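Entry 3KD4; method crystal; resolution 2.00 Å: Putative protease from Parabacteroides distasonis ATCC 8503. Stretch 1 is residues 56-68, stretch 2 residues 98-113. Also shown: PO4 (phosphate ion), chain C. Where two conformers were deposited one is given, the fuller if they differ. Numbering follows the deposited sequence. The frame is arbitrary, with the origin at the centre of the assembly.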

# COMPACT_ATOMS: atom_id res chain seq x y z
N THR A 56 16.43 -22.08 0.42
CA THR A 56 16.86 -22.49 1.75
C THR A 56 17.44 -21.31 2.51
O THR A 56 18.04 -20.38 1.94
CB THR A 56 17.88 -23.61 1.72
OG1 THR A 56 19.04 -23.16 1.01
CG2 THR A 56 17.29 -24.86 1.09
N LEU A 57 17.18 -21.33 3.81
CA LEU A 57 17.63 -20.31 4.73
C LEU A 57 18.87 -20.79 5.42
O LEU A 57 18.89 -21.87 5.97
CB LEU A 57 16.57 -20.03 5.79
CG LEU A 57 16.90 -19.02 6.91
CD1 LEU A 57 17.23 -17.65 6.37
CD2 LEU A 57 15.67 -18.96 7.90
N LYS A 58 19.92 -20.00 5.39
CA LYS A 58 21.14 -20.34 6.09
C LYS A 58 21.49 -19.23 7.05
O LYS A 58 21.71 -18.08 6.65
CB LYS A 58 22.23 -20.50 5.05
CG LYS A 58 23.62 -20.58 5.56
CD LYS A 58 23.83 -21.74 6.50
CE LYS A 58 25.33 -21.96 6.72
NZ LYS A 58 26.06 -21.79 5.40
N ILE A 59 21.59 -19.55 8.33
CA ILE A 59 21.92 -18.53 9.32
C ILE A 59 23.41 -18.56 9.49
O ILE A 59 23.95 -19.56 9.89
CB ILE A 59 21.24 -18.83 10.66
CG1 ILE A 59 19.70 -18.95 10.49
CG2 ILE A 59 21.60 -17.77 11.71
CD1 ILE A 59 19.01 -17.69 10.23
N HIS A 60 24.10 -17.48 9.17
CA HIS A 60 25.53 -17.46 9.29
C HIS A 60 25.95 -17.18 10.71
O HIS A 60 26.92 -17.75 11.19
CB HIS A 60 26.13 -16.39 8.36
CG HIS A 60 25.86 -16.66 6.91
ND1 HIS A 60 26.39 -17.76 6.25
CD2 HIS A 60 25.12 -16.00 6.00
CE1 HIS A 60 25.97 -17.75 4.99
NE2 HIS A 60 25.18 -16.71 4.82
N SER A 61 25.26 -16.26 11.37
CA SER A 61 25.49 -16.00 12.73
C SER A 61 24.28 -15.25 13.32
O SER A 61 23.53 -14.56 12.61
CB SER A 61 26.78 -15.18 12.93
OG SER A 61 26.64 -13.94 12.28
N SER A 62 24.11 -15.44 14.61
CA SER A 62 23.04 -14.82 15.39
C SER A 62 23.48 -14.78 16.86
O SER A 62 23.63 -15.84 17.53
CB SER A 62 21.70 -15.54 15.20
OG SER A 62 20.65 -14.92 15.99
N TYR A 63 23.72 -13.57 17.34
CA TYR A 63 24.12 -13.33 18.72
C TYR A 63 23.82 -11.91 19.15
O TYR A 63 23.58 -11.02 18.33
CB TYR A 63 25.61 -13.63 18.93
CG TYR A 63 26.59 -12.83 18.10
CD1 TYR A 63 26.99 -13.26 16.82
CD2 TYR A 63 27.13 -11.66 18.58
CE1 TYR A 63 27.88 -12.53 16.07
CE2 TYR A 63 28.03 -10.95 17.85
CZ TYR A 63 28.40 -11.37 16.60
OH TYR A 63 29.30 -10.61 15.89
N THR A 64 23.85 -11.71 20.46
CA THR A 64 23.73 -10.39 21.06
C THR A 64 25.02 -10.03 21.74
O THR A 64 25.58 -10.85 22.50
CB THR A 64 22.60 -10.37 22.08
OG1 THR A 64 21.39 -10.75 21.42
CG2 THR A 64 22.49 -9.00 22.76
N ARG A 65 25.51 -8.83 21.46
CA ARG A 65 26.69 -8.31 22.14
C ARG A 65 26.27 -7.29 23.17
O ARG A 65 25.73 -6.23 22.83
CB ARG A 65 27.67 -7.70 21.17
CG ARG A 65 28.93 -7.12 21.83
CD ARG A 65 29.91 -6.60 20.77
NE ARG A 65 31.22 -6.26 21.33
CZ ARG A 65 31.47 -5.29 22.23
NH1 ARG A 65 30.51 -4.50 22.73
NH2 ARG A 65 32.73 -5.09 22.67
N GLN A 66 26.51 -7.61 24.44
CA GLN A 66 26.19 -6.67 25.54
C GLN A 66 27.26 -5.61 25.64
O GLN A 66 28.36 -5.79 25.13
CB GLN A 66 26.02 -7.43 26.86
CG GLN A 66 24.92 -8.49 26.75
CD GLN A 66 24.72 -9.30 27.99
OE1 GLN A 66 25.61 -9.40 28.83
NE2 GLN A 66 23.54 -9.91 28.12
N LYS A 67 26.94 -4.51 26.31
CA LYS A 67 27.84 -3.35 26.34
C LYS A 67 29.19 -3.68 26.89
O LYS A 67 30.18 -3.13 26.44
CB LYS A 67 27.31 -2.22 27.21
CG LYS A 67 26.23 -1.43 26.62
CD LYS A 67 25.98 -0.18 27.45
CE LYS A 67 26.80 0.99 26.93
NZ LYS A 67 26.55 2.23 27.79
N ASP A 68 29.25 -4.58 27.87
CA ASP A 68 30.53 -4.97 28.44
C ASP A 68 31.33 -5.96 27.59
O ASP A 68 32.36 -6.45 28.04
CB ASP A 68 30.36 -5.52 29.86
CG ASP A 68 29.63 -6.86 29.91
OD1 ASP A 68 29.28 -7.47 28.87
OD2 ASP A 68 29.39 -7.33 31.03
N GLU A 98 8.13 -18.78 7.70
CA GLU A 98 8.67 -17.60 8.35
C GLU A 98 9.45 -18.06 9.55
O GLU A 98 8.88 -18.63 10.48
CB GLU A 98 7.54 -16.66 8.77
CG GLU A 98 7.96 -15.47 9.62
CD GLU A 98 6.86 -14.45 9.75
OE1 GLU A 98 5.75 -14.69 9.27
OE2 GLU A 98 7.09 -13.39 10.32
N MSE A 99 10.77 -17.80 9.53
CA MSE A 99 11.64 -18.09 10.64
C MSE A 99 11.58 -16.88 11.58
O MSE A 99 11.84 -15.75 11.15
CB MSE A 99 13.10 -18.26 10.19
CG MSE A 99 14.08 -18.34 11.37
SE MSE A 99 13.82 -19.91 12.37
CE MSE A 99 14.66 -21.22 11.19
N VAL A 100 11.25 -17.13 12.85
CA VAL A 100 11.26 -16.10 13.88
C VAL A 100 12.49 -16.36 14.75
O VAL A 100 12.65 -17.43 15.33
CB VAL A 100 9.98 -16.14 14.74
CG1 VAL A 100 10.03 -15.07 15.88
CG2 VAL A 100 8.73 -15.98 13.82
N VAL A 101 13.40 -15.39 14.76
CA VAL A 101 14.60 -15.45 15.60
C VAL A 101 14.30 -14.61 16.85
O VAL A 101 14.10 -13.40 16.75
CB VAL A 101 15.79 -14.86 14.86
CG1 VAL A 101 17.07 -15.01 15.67
CG2 VAL A 101 15.95 -15.53 13.46
N VAL A 102 14.29 -15.24 18.02
CA VAL A 102 14.06 -14.51 19.28
C VAL A 102 15.42 -14.11 19.83
O VAL A 102 16.24 -14.95 20.15
CB VAL A 102 13.29 -15.35 20.32
CG1 VAL A 102 13.20 -14.59 21.69
CG2 VAL A 102 11.88 -15.71 19.79
N HIS A 103 15.67 -12.81 19.87
CA HIS A 103 16.96 -12.32 20.29
C HIS A 103 17.09 -12.42 21.79
O HIS A 103 16.26 -11.87 22.54
CB HIS A 103 17.13 -10.89 19.82
CG HIS A 103 17.10 -10.80 18.34
ND1 HIS A 103 17.91 -11.57 17.55
CD2 HIS A 103 16.31 -10.09 17.49
CE1 HIS A 103 17.67 -11.31 16.28
NE2 HIS A 103 16.68 -10.43 16.22
N THR A 104 18.11 -13.13 22.24
CA THR A 104 18.28 -13.38 23.65
C THR A 104 19.45 -12.56 24.15
O THR A 104 20.23 -11.98 23.37
CB THR A 104 18.52 -14.89 23.97
OG1 THR A 104 19.78 -15.27 23.43
CG2 THR A 104 17.40 -15.79 23.39
N GLY A 105 19.55 -12.48 25.47
CA GLY A 105 20.57 -11.70 26.13
C GLY A 105 20.45 -10.20 25.99
O GLY A 105 21.42 -9.48 26.21
N LEU A 106 19.27 -9.72 25.58
CA LEU A 106 19.08 -8.28 25.44
C LEU A 106 19.19 -7.59 26.82
O LEU A 106 18.73 -8.10 27.82
CB LEU A 106 17.75 -7.94 24.77
CG LEU A 106 17.66 -8.32 23.28
CD1 LEU A 106 16.29 -7.90 22.73
CD2 LEU A 106 18.77 -7.69 22.49
N GLU A 107 19.86 -6.44 26.81
CA GLU A 107 20.01 -5.54 27.97
C GLU A 107 20.12 -4.17 27.38
O GLU A 107 20.53 -4.03 26.23
CB GLU A 107 21.33 -5.77 28.67
CG GLU A 107 21.47 -7.04 29.31
CD GLU A 107 22.75 -7.13 30.09
OE1 GLU A 107 23.72 -6.40 29.73
OE2 GLU A 107 22.76 -7.98 30.99
N LEU A 108 19.86 -3.15 28.17
CA LEU A 108 20.03 -1.77 27.70
C LEU A 108 21.41 -1.59 27.02
O LEU A 108 22.44 -1.95 27.58
CB LEU A 108 19.90 -0.82 28.89
CG LEU A 108 18.54 -0.74 29.59
CD1 LEU A 108 18.68 0.13 30.86
CD2 LEU A 108 17.42 -0.25 28.69
N GLY A 109 21.40 -1.10 25.79
CA GLY A 109 22.63 -0.80 25.07
C GLY A 109 23.28 -1.97 24.37
O GLY A 109 24.38 -1.84 23.81
N ALA A 110 22.64 -3.14 24.46
CA ALA A 110 23.08 -4.34 23.74
C ALA A 110 22.83 -4.23 22.25
O ALA A 110 21.94 -3.48 21.80
CB ALA A 110 22.37 -5.57 24.28
N THR A 111 23.64 -4.96 21.48
CA THR A 111 23.58 -4.94 20.02
C THR A 111 23.32 -6.32 19.47
O THR A 111 24.04 -7.27 19.76
CB THR A 111 24.88 -4.42 19.41
OG1 THR A 111 25.11 -3.10 19.89
CG2 THR A 111 24.80 -4.42 17.86
N ILE A 112 22.26 -6.41 18.69
CA ILE A 112 21.88 -7.64 18.00
C ILE A 112 22.67 -7.77 16.73
O ILE A 112 22.66 -6.84 15.92
CB ILE A 112 20.37 -7.60 17.60
CG1 ILE A 112 19.48 -7.59 18.84
CG2 ILE A 112 20.01 -8.77 16.65
CD1 ILE A 112 17.98 -7.08 18.56
N TYR A 113 23.28 -8.93 16.53
CA TYR A 113 23.97 -9.27 15.27
C TYR A 113 23.24 -10.41 14.60
O TYR A 113 23.05 -11.48 15.20
CB TYR A 113 25.39 -9.73 15.56
CG TYR A 113 26.36 -8.64 15.87
CD1 TYR A 113 26.30 -7.96 17.07
CD2 TYR A 113 27.38 -8.32 14.97
CE1 TYR A 113 27.19 -6.96 17.38
CE2 TYR A 113 28.31 -7.29 15.28
CZ TYR A 113 28.20 -6.63 16.50
OH TYR A 113 29.08 -5.61 16.84
P PO4 C . 31.39 -4.20 14.28
O1 PO4 C . 32.79 -3.65 14.32
O2 PO4 C . 31.15 -5.27 15.35
O3 PO4 C . 30.44 -3.02 14.47
O4 PO4 C . 31.12 -4.68 12.87
O HOH W 1 20.65 -12.28 16.19
O HOH W 2 20.48 -11.99 19.08
O HOH W 3 26.32 -3.09 22.38
O HOH W 4 24.26 -4.29 27.14

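How do the two backbones meet? Strand 56-65 runs antiparallel to strand 111-113, their directions 166° apart and their axes approaching to 4.7 Å. Tyr63 and Tyr113 form a hydrogen-bonded pair, with Tyr63 N to Tyr113 O at 3.1 Å and Tyr113 N to Tyr63 O at 2.8 Å. Two residues on, the pattern repeats: Arg65 N gives its hydrogen to Thr111 O at 2.7 Å, and Thr111 N returns one to Arg65 O at 2.8 Å. All four bonds are nearly straight. Thr64 and Ile112 lie between them as a non-hydrogen-bonded pair, and there Thr64 CA comes within 3.4 Å of Thr111 O in a CA-H...O contact.

What happens where the pairing ends? Glu107 to Ala110 form a type II turn, closed by Ala110 N to Glu107 O at 2.9 Å. Gly109 has the positive phi that glycine adopts easily, and a CB here would clash with Lys67 CD. Water 3 is held beside the turn, donating to Gly109 O and Arg65 O and accepting from Thr111 OG1. Water 4 joins Lys67 N to Leu108 O.

Which side chains share the face of Tyr63 and Tyr113? Arg65 and Thr111 do. The tyrosine rings are near parallel, at 12°, but slid apart with centroids 4.6 Å from each other, so they barely overlap; instead Tyr113 CB sits over the face of the Tyr63 ring, 3.6 Å from its centroid. Tyr63 OH in turn lies over a face of the Tyr113 ring, 3.1 Å from Tyr113 CD2. Arg65 CB approaches Tyr113 CE1 at 3.9 Å, while the long arginine side chain leads away at its end. Tyr113 OH donates to PO4 O2 at 2.6 Å, a phosphate probably from the crystallisation liquor.

How does the other face bind the loop after strand 98-102? Thr64 is buried and serves two kinds of neighbour. Its OG1 donates to Thr104 O at 2.6 Å and accepts from water 2, which also bonds to His103 ND1, while its CG2 packs 3.8 Å from Ala110 CB. Gln66, just past the strand, reaches back so that its NE2 donates to Gly105 O at 2.9 Å, satisfying a loop carbonyl.

What joins the strands farther back? Leu57 CD2 packs 3.5 Å from Met99 CB, an apolar contact at a selenomethionine. The buried Ser62 OG touches Val101 CG1 at 3.6 Å and bonds to water 1, which donates to Tyr113 O. In all, the two stretches bury 851 Å².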